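Local structure of ATP-dependent DNA helicase PIF1 (Candida albicans, 7OTJ) at residues T275-L278 / T279-A283; K299-D302 / D303-N307. The protein probably couples ATP hydrolysis to 5'-3' unwinding of DNA, G-quadruplexes and forked RNA-DNA hybrids, maintaining nuclear and mitochondrial genome stability. All coordinates share one frame; numbering follows the deposited sequence.

Interaction 1 of 2, residues T275-L278 / T279-A283. With nucleotides of chain C.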
ATOM      1  N   THR A 275     -12.872  18.806  11.061  1.00 53.36           N
ATOM      2  CA  THR A 275     -12.362  17.745  11.917  1.00 48.53           C
ATOM      3  C   THR A 275     -12.435  16.399  11.210  1.00 53.08           C
ATOM      4  O   THR A 275     -11.500  15.595  11.293  1.00 53.59           O
ATOM      5  CB  THR A 275     -13.145  17.709  13.227  1.00 50.93           C
ATOM      6  OG1 THR A 275     -12.821  18.864  14.010  1.00 56.88           O
ATOM      7  CG2 THR A 275     -12.823  16.453  14.015  1.00 48.42           C
ATOM      8  N   GLN A 276     -13.514  16.158  10.464  1.00 47.63           N
ATOM      9  CA  GLN A 276     -13.668  14.868   9.807  1.00 48.59           C
ATOM     10  C   GLN A 276     -12.681  14.705   8.660  1.00 53.91           C
ATOM     11  O   GLN A 276     -12.297  13.577   8.336  1.00 61.22           O
ATOM     12  CB  GLN A 276     -15.108  14.694   9.332  1.00 52.72           C
ATOM     13  CG  GLN A 276     -16.120  14.673  10.477  1.00 46.91           C
ATOM     14  CD  GLN A 276     -17.555  14.737   9.991  1.00 61.39           C
ATOM     15  OE1 GLN A 276     -17.827  15.208   8.884  1.00 66.62           O
ATOM     16  NE2 GLN A 276     -18.482  14.268  10.816  1.00 61.22           N
ATOM     17  N   VAL A 277     -12.265  15.806   8.029  1.00 54.20           N
ATOM     18  CA  VAL A 277     -11.213  15.730   7.020  1.00 54.11           C
ATOM     19  C   VAL A 277      -9.870  15.431   7.669  1.00 50.22           C
ATOM     20  O   VAL A 277      -9.107  14.583   7.193  1.00 59.49           O
ATOM     21  CB  VAL A 277     -11.154  17.025   6.194  1.00 50.63           C
ATOM     22  CG1 VAL A 277      -9.821  17.125   5.470  1.00 51.40           C
ATOM     23  CG2 VAL A 277     -12.269  17.048   5.198  1.00 55.28           C
ATOM     24  N   LEU A 278      -9.546  16.142   8.750  1.00 52.82           N
ATOM     25  CA  LEU A 278      -8.246  15.953   9.385  1.00 59.02           C
ATOM     26  C   LEU A 278      -8.079  14.544   9.930  1.00 48.94           C
ATOM     27  O   LEU A 278      -6.971  13.998   9.893  1.00 55.36           O
ATOM     28  CB  LEU A 278      -8.061  16.970  10.506  1.00 49.65           C
ATOM     29  CG  LEU A 278      -7.750  18.386  10.034  1.00 50.29           C
ATOM     30  CD1 LEU A 278      -7.908  19.362  11.184  1.00 53.39           C
ATOM     31  CD2 LEU A 278      -6.346  18.431   9.468  1.00 51.02           C
ATOM     32  N   THR A 279      -9.166  13.931  10.405  1.00 48.82           N
ATOM     33  CA  THR A 279      -9.082  12.601  11.000  1.00 48.24           C
ATOM     34  C   THR A 279      -8.441  11.600  10.049  1.00 48.69           C
ATOM     35  O   THR A 279      -7.740  10.684  10.494  1.00 61.97           O
ATOM     36  CB  THR A 279     -10.474  12.142  11.443  1.00 59.98           C
ATOM     37  OG1 THR A 279     -10.905  12.947  12.548  1.00 58.56           O
ATOM     38  CG2 THR A 279     -10.468  10.680  11.876  1.00 52.28           C
ATOM     39  N   ASN A 280      -8.610  11.784   8.743  1.00 49.40           N
ATOM     40  CA  ASN A 280      -8.128  10.818   7.768  1.00 48.89           C
ATOM     41  C   ASN A 280      -6.787  11.203   7.156  1.00 49.03           C
ATOM     42  O   ASN A 280      -6.315  10.506   6.252  1.00 49.30           O
ATOM     43  CB  ASN A 280      -9.166  10.630   6.665  1.00 57.75           C
ATOM     44  CG  ASN A 280     -10.380   9.873   7.142  1.00 58.71           C
ATOM     45  OD1 ASN A 280     -10.287   9.039   8.041  1.00 70.07           O
ATOM     46  ND2 ASN A 280     -11.528  10.160   6.545  1.00 65.29           N
ATOM     47  N   PHE A 281      -6.145  12.262   7.650  1.00 51.26           N
ATOM     48  CA  PHE A 281      -4.792  12.581   7.210  1.00 54.26           C
ATOM     49  C   PHE A 281      -3.813  11.548   7.756  1.00 56.38           C
ATOM     50  O   PHE A 281      -3.861  11.198   8.938  1.00 59.53           O
ATOM     51  CB  PHE A 281      -4.378  13.978   7.681  1.00 50.82           C
ATOM     52  CG  PHE A 281      -4.856  15.093   6.797  1.00 57.34           C
ATOM     53  CD1 PHE A 281      -5.965  14.929   5.980  1.00 51.40           C
ATOM     54  CD2 PHE A 281      -4.190  16.310   6.778  1.00 54.44           C
ATOM     55  CE1 PHE A 281      -6.407  15.959   5.171  1.00 51.50           C
ATOM     56  CE2 PHE A 281      -4.629  17.344   5.965  1.00 51.93           C
ATOM     57  CZ  PHE A 281      -5.735  17.167   5.164  1.00 51.35           C
ATOM     58  N   LEU A 282      -2.910  11.073   6.893  1.00 60.38           N
ATOM     59  CA  LEU A 282      -1.901  10.111   7.325  1.00 51.93           C
ATOM     60  C   LEU A 282      -0.955  10.727   8.345  1.00 60.50           C
ATOM     61  O   LEU A 282      -0.573  10.073   9.324  1.00 70.27           O
ATOM     62  CB  LEU A 282      -1.120   9.588   6.120  1.00 56.79           C
ATOM     63  CG  LEU A 282      -0.000   8.582   6.406  1.00 61.11           C
ATOM     64  CD1 LEU A 282      -0.537   7.359   7.140  1.00 52.92           C
ATOM     65  CD2 LEU A 282       0.708   8.169   5.119  1.00 56.08           C
ATOM     66  N   ALA A 283      -0.555  11.978   8.127  1.00 61.74           N
ATOM     67  CA  ALA A 283       0.272  12.674   9.099  1.00 58.99           C
ATOM     68  C   ALA A 283      -0.466  12.745  10.432  1.00 62.07           C
ATOM     69  O   ALA A 283      -1.638  13.155  10.466  1.00 62.40           O
ATOM     70  CB  ALA A 283       0.609  14.079   8.603  1.00 54.46           C
TER
ATOM     71  P    DT C   5      -5.980   8.047  -0.974  1.00 47.72           P
ATOM     72  OP1  DT C   5      -5.038   8.405  -2.063  1.00 49.65           O
ATOM     73  OP2  DT C   5      -5.488   7.949   0.421  1.00 54.68           O
ATOM     74  O5'  DT C   5      -7.197   9.079  -1.069  1.00 53.42           O
ATOM     75  C5'  DT C   5      -7.688   9.470  -2.349  1.00 51.30           C
ATOM     76  C4'  DT C   5      -7.901  10.975  -2.418  1.00 51.85           C
ATOM     77  O4'  DT C   5      -9.056  11.333  -1.621  1.00 55.46           O
ATOM     78  C3'  DT C   5      -6.742  11.821  -1.900  1.00 51.65           C
ATOM     79  O3'  DT C   5      -6.581  12.988  -2.708  1.00 68.44           O
ATOM     80  C2'  DT C   5      -7.169  12.172  -0.471  1.00 50.89           C
ATOM     81  C1'  DT C   5      -8.689  12.209  -0.573  1.00 48.79           C
ATOM     82  N1   DT C   5      -9.379  11.752   0.657  1.00 50.49           N
ATOM     83  C2   DT C   5     -10.298  12.578   1.266  1.00 56.13           C
ATOM     84  O2   DT C   5     -10.578  13.687   0.855  1.00 61.52           O
ATOM     85  N3   DT C   5     -10.883  12.055   2.388  1.00 58.09           N
ATOM     86  C4   DT C   5     -10.648  10.811   2.949  1.00 57.26           C
ATOM     87  O4   DT C   5     -11.224  10.429   3.961  1.00 58.67           O
ATOM     88  C5   DT C   5      -9.680   9.995   2.259  1.00 57.14           C
ATOM     89  C7   DT C   5      -9.344   8.624   2.775  1.00 50.82           C
ATOM     90  C6   DT C   5      -9.103  10.499   1.156  1.00 52.87           C
TER
HETATM   91  O   HOH W   1      -5.188  12.158  11.158  1.00 46.37           O
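The carbonyl oxygen T275 O takes two bonds from a single residue: T279 N and T279 OG1 each lie 3.0 Å from it and approach from opposite faces of its plane. The hydroxyl can fold back because T279 OG1 stands beside its own backbone N (chi1 -69°), facing the preceding turn. T275 turns its own hydroxyl to E271. Beyond T279 the bonds shorten in span: N280 N reaches V277 O at 3.2 Å and F281 N reaches L278 O at 3.0 Å, both i to i+3. This is the C-terminal region of helix 273-279 in the 2B-domain region, where i to i+3 bonds replace the i to i+4 bond of T279 N. A water 2.9 Å from L278 O also contacts F281 O, bridging the turn to the departing chain. The F281 ring packs back against the last turn, with L278 CD2 4.0 Å above one face, offset toward the rim, and V277 CG1 3.6 Å from F281 CE1. V437 and R439 of strand 435-446 and T428 and W426 of strand 424-429 touch these side chains. N280 extends its amide to the bound DNA: N280 ND2 makes a weak, bent bond to O4 of thymidine DT5 of chain C.

Interaction 2 of 2, residues K299-D302 / D303-N307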
ATOM      1  N   LYS A 299       6.483  10.686   3.155  1.00 73.59           N
ATOM      2  CA  LYS A 299       6.535  11.578   2.005  1.00 74.83           C
ATOM      3  C   LYS A 299       7.698  11.173   1.112  1.00 79.63           C
ATOM      4  O   LYS A 299       8.742  10.732   1.604  1.00 72.67           O
ATOM      5  CB  LYS A 299       6.685  13.049   2.427  1.00 67.15           C
ATOM      6  CG  LYS A 299       6.729  14.026   1.261  1.00 67.91           C
ATOM      7  CD  LYS A 299       6.594  15.467   1.716  1.00 71.38           C
ATOM      8  CE  LYS A 299       5.184  15.766   2.226  1.00 81.39           C
ATOM      9  NZ  LYS A 299       4.126  15.728   1.170  1.00 75.09           N
ATOM     10  N   ASN A 300       7.510  11.315  -0.200  1.00 78.94           N
ATOM     11  CA  ASN A 300       8.570  11.059  -1.174  1.00 77.01           C
ATOM     12  C   ASN A 300       9.439  12.307  -1.284  1.00 76.26           C
ATOM     13  O   ASN A 300       9.145  13.227  -2.045  1.00 92.38           O
ATOM     14  CB  ASN A 300       7.981  10.672  -2.526  1.00 74.43           C
ATOM     15  CG  ASN A 300       7.131   9.419  -2.455  1.00 83.18           C
ATOM     16  OD1 ASN A 300       7.615   8.312  -2.690  1.00 78.89           O
ATOM     17  ND2 ASN A 300       5.852   9.589  -2.135  1.00 92.83           N
ATOM     18  N   PHE A 301      10.515  12.354  -0.498  1.00 78.71           N
ATOM     19  CA  PHE A 301      11.432  13.486  -0.598  1.00 77.67           C
ATOM     20  C   PHE A 301      12.403  13.315  -1.760  1.00 90.46           C
ATOM     21  O   PHE A 301      12.431  14.127  -2.690  1.00 94.52           O
ATOM     22  CB  PHE A 301      12.209  13.651   0.709  1.00 78.39           C
ATOM     23  CG  PHE A 301      11.394  14.207   1.831  1.00 81.50           C
ATOM     24  CD1 PHE A 301      10.962  15.522   1.801  1.00 80.34           C
ATOM     25  CD2 PHE A 301      11.072  13.424   2.924  1.00 82.20           C
ATOM     26  CE1 PHE A 301      10.214  16.044   2.833  1.00 83.63           C
ATOM     27  CE2 PHE A 301      10.326  13.940   3.964  1.00 77.12           C
ATOM     28  CZ  PHE A 301       9.897  15.251   3.918  1.00 88.35           C
ATOM     29  N   ASP A 302      13.186  12.249  -1.726  1.00 98.03           N
ATOM     30  CA  ASP A 302      14.255  12.009  -2.678  1.00 97.11           C
ATOM     31  C   ASP A 302      13.833  10.921  -3.657  1.00 95.75           C
ATOM     32  O   ASP A 302      12.711  10.410  -3.618  1.00 96.61           O
ATOM     33  CB  ASP A 302      15.540  11.620  -1.940  1.00 95.60           C
ATOM     34  CG  ASP A 302      16.791  11.921  -2.742  1.00112.44           C
ATOM     35  OD1 ASP A 302      16.673  12.539  -3.821  1.00128.00           O
ATOM     36  OD2 ASP A 302      17.891  11.537  -2.290  1.00111.81           O
ATOM     37  N   ASP A 303      14.759  10.570  -4.544  1.00103.98           N
ATOM     38  CA  ASP A 303      14.624   9.350  -5.322  1.00106.68           C
ATOM     39  C   ASP A 303      15.007   8.128  -4.503  1.00107.48           C
ATOM     40  O   ASP A 303      14.585   7.014  -4.831  1.00105.20           O
ATOM     41  CB  ASP A 303      15.494   9.439  -6.579  1.00113.79           C
ATOM     42  CG  ASP A 303      15.216   8.323  -7.564  1.00125.13           C
ATOM     43  OD1 ASP A 303      14.121   7.724  -7.496  1.00126.33           O
ATOM     44  OD2 ASP A 303      16.097   8.041  -8.403  1.00125.26           O
ATOM     45  N   GLN A 304      15.778   8.321  -3.433  1.00106.82           N
ATOM     46  CA  GLN A 304      16.201   7.256  -2.535  1.00101.89           C
ATOM     47  C   GLN A 304      15.350   7.178  -1.275  1.00107.22           C
ATOM     48  O   GLN A 304      15.002   6.080  -0.836  1.00110.05           O
ATOM     49  CB  GLN A 304      17.672   7.447  -2.153  1.00105.09           C
ATOM     50  CG  GLN A 304      18.465   6.154  -2.065  1.00114.94           C
ATOM     51  CD  GLN A 304      19.961   6.390  -1.973  1.00122.10           C
ATOM     52  OE1 GLN A 304      20.415   7.531  -1.873  1.00125.90           O
ATOM     53  NE2 GLN A 304      20.735   5.311  -2.013  1.00110.30           N
ATOM     54  N   LEU A 305      14.987   8.315  -0.692  1.00106.23           N
ATOM     55  CA  LEU A 305      14.139   8.353   0.494  1.00100.34           C
ATOM     56  C   LEU A 305      12.722   8.686   0.041  1.00102.28           C
ATOM     57  O   LEU A 305      12.452   9.806  -0.403  1.00113.10           O
ATOM     58  CB  LEU A 305      14.656   9.379   1.497  1.00102.32           C
ATOM     59  CG  LEU A 305      13.755   9.691   2.691  1.00 91.42           C
ATOM     60  CD1 LEU A 305      13.483   8.432   3.496  1.00100.61           C
ATOM     61  CD2 LEU A 305      14.394  10.763   3.558  1.00 95.28           C
ATOM     62  N   VAL A 306      11.821   7.710   0.151  1.00 89.39           N
ATOM     63  CA  VAL A 306      10.477   7.815  -0.397  1.00 83.28           C
ATOM     64  C   VAL A 306       9.464   7.460   0.685  1.00 83.69           C
ATOM     65  O   VAL A 306       9.817   7.040   1.790  1.00 80.56           O
ATOM     66  CB  VAL A 306      10.283   6.914  -1.635  1.00 77.71           C
ATOM     67  CG1 VAL A 306      11.315   7.248  -2.695  1.00 81.60           C
ATOM     68  CG2 VAL A 306      10.376   5.451  -1.247  1.00 78.96           C
ATOM     69  N   ASN A 307       8.186   7.659   0.350  1.00 81.46           N
ATOM     70  CA  ASN A 307       7.087   7.273   1.229  1.00 73.52           C
ATOM     71  C   ASN A 307       7.140   5.778   1.512  1.00 68.98           C
ATOM     72  O   ASN A 307       7.179   4.958   0.591  1.00 76.80           O
ATOM     73  CB  ASN A 307       5.744   7.645   0.586  1.00 74.05           C
ATOM     74  CG  ASN A 307       4.555   7.512   1.545  1.00 77.47           C
ATOM     75  OD1 ASN A 307       4.397   6.511   2.245  1.00 77.10           O
ATOM     76  ND2 ASN A 307       3.703   8.529   1.559  1.00 89.42           N
TER
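The amide of N300 lies across the backbone of N307 rather than pointing at it. N307 N donates to N300 OD1 at 3.2 Å, but it sits above the amide plane, 83° out of it, so the bond is straight at the hydrogen yet meets the face of the carbonyl instead of a lone pair. N300 CG stands beside its own backbone N (chi1 -60°), and the turned amide brings N300 ND2 within 3.3 Å of N307 CB while N300 OD1 comes 3.2 Å from V306 CB. The two asparagine side chains cross obliquely, their amide planes 39° apart. Further along the loop, V306 CG1 rests 3.6 Å from D302 O. D302, D303, Q304 and L305 form the tight reversal at the tip, closed by a bond from D302 N to L305 O of 2.9 Å that lies in the carbonyl plane. The carboxylate of D302 divides its two oxygens. D302 OD1 curls over the start of the reversal in a weak bond to D303 N, and D302 OD2 forms a salt bridge with R417, which should help balance the charge at this acidic corner. On the side of the loop that D302 shares, opposite N300 and V306, F301 and L305 meet obliquely, F301 CD2 lying 4.3 Å from L305 CD2, while K299 CG covers one ring face, 4.2 Å above its centre. The ammonium end of K299 goes on to a cation-pi contact with W426. The loop is the connection of the beta-hairpin formed by strands 294-297 and 310-316 of the 2B-domain region: L305, the buried residue, packs on R417 and V419 of strand 416-420, whereas K299 and F301 lie against E424 of strand 424-429 and P443 of strand 435-446.

Overall arrangement
Interactions 1 and 2 follow one another along the 2B-domain region, their centres 22 Å apart and their nearest atoms about 5 Å apart without touching. Both are surface contacts in which one of the touching residues, L278 or L305, is buried. Strands 424-429 and 435-446 back both of them, and W426 is common ground, meeting F281 and A283 in interaction 1 and K299 in interaction 2. Their chemistry differs with place. The helix end of 275-283 is held mainly by main-chain bonds and a threonine hydroxyl, and turns an asparagine to the DNA. The loop 299-307 relies more on side-chain amide and carboxylate groups, its nearest atom about 9 Å from the bound nucleic acid.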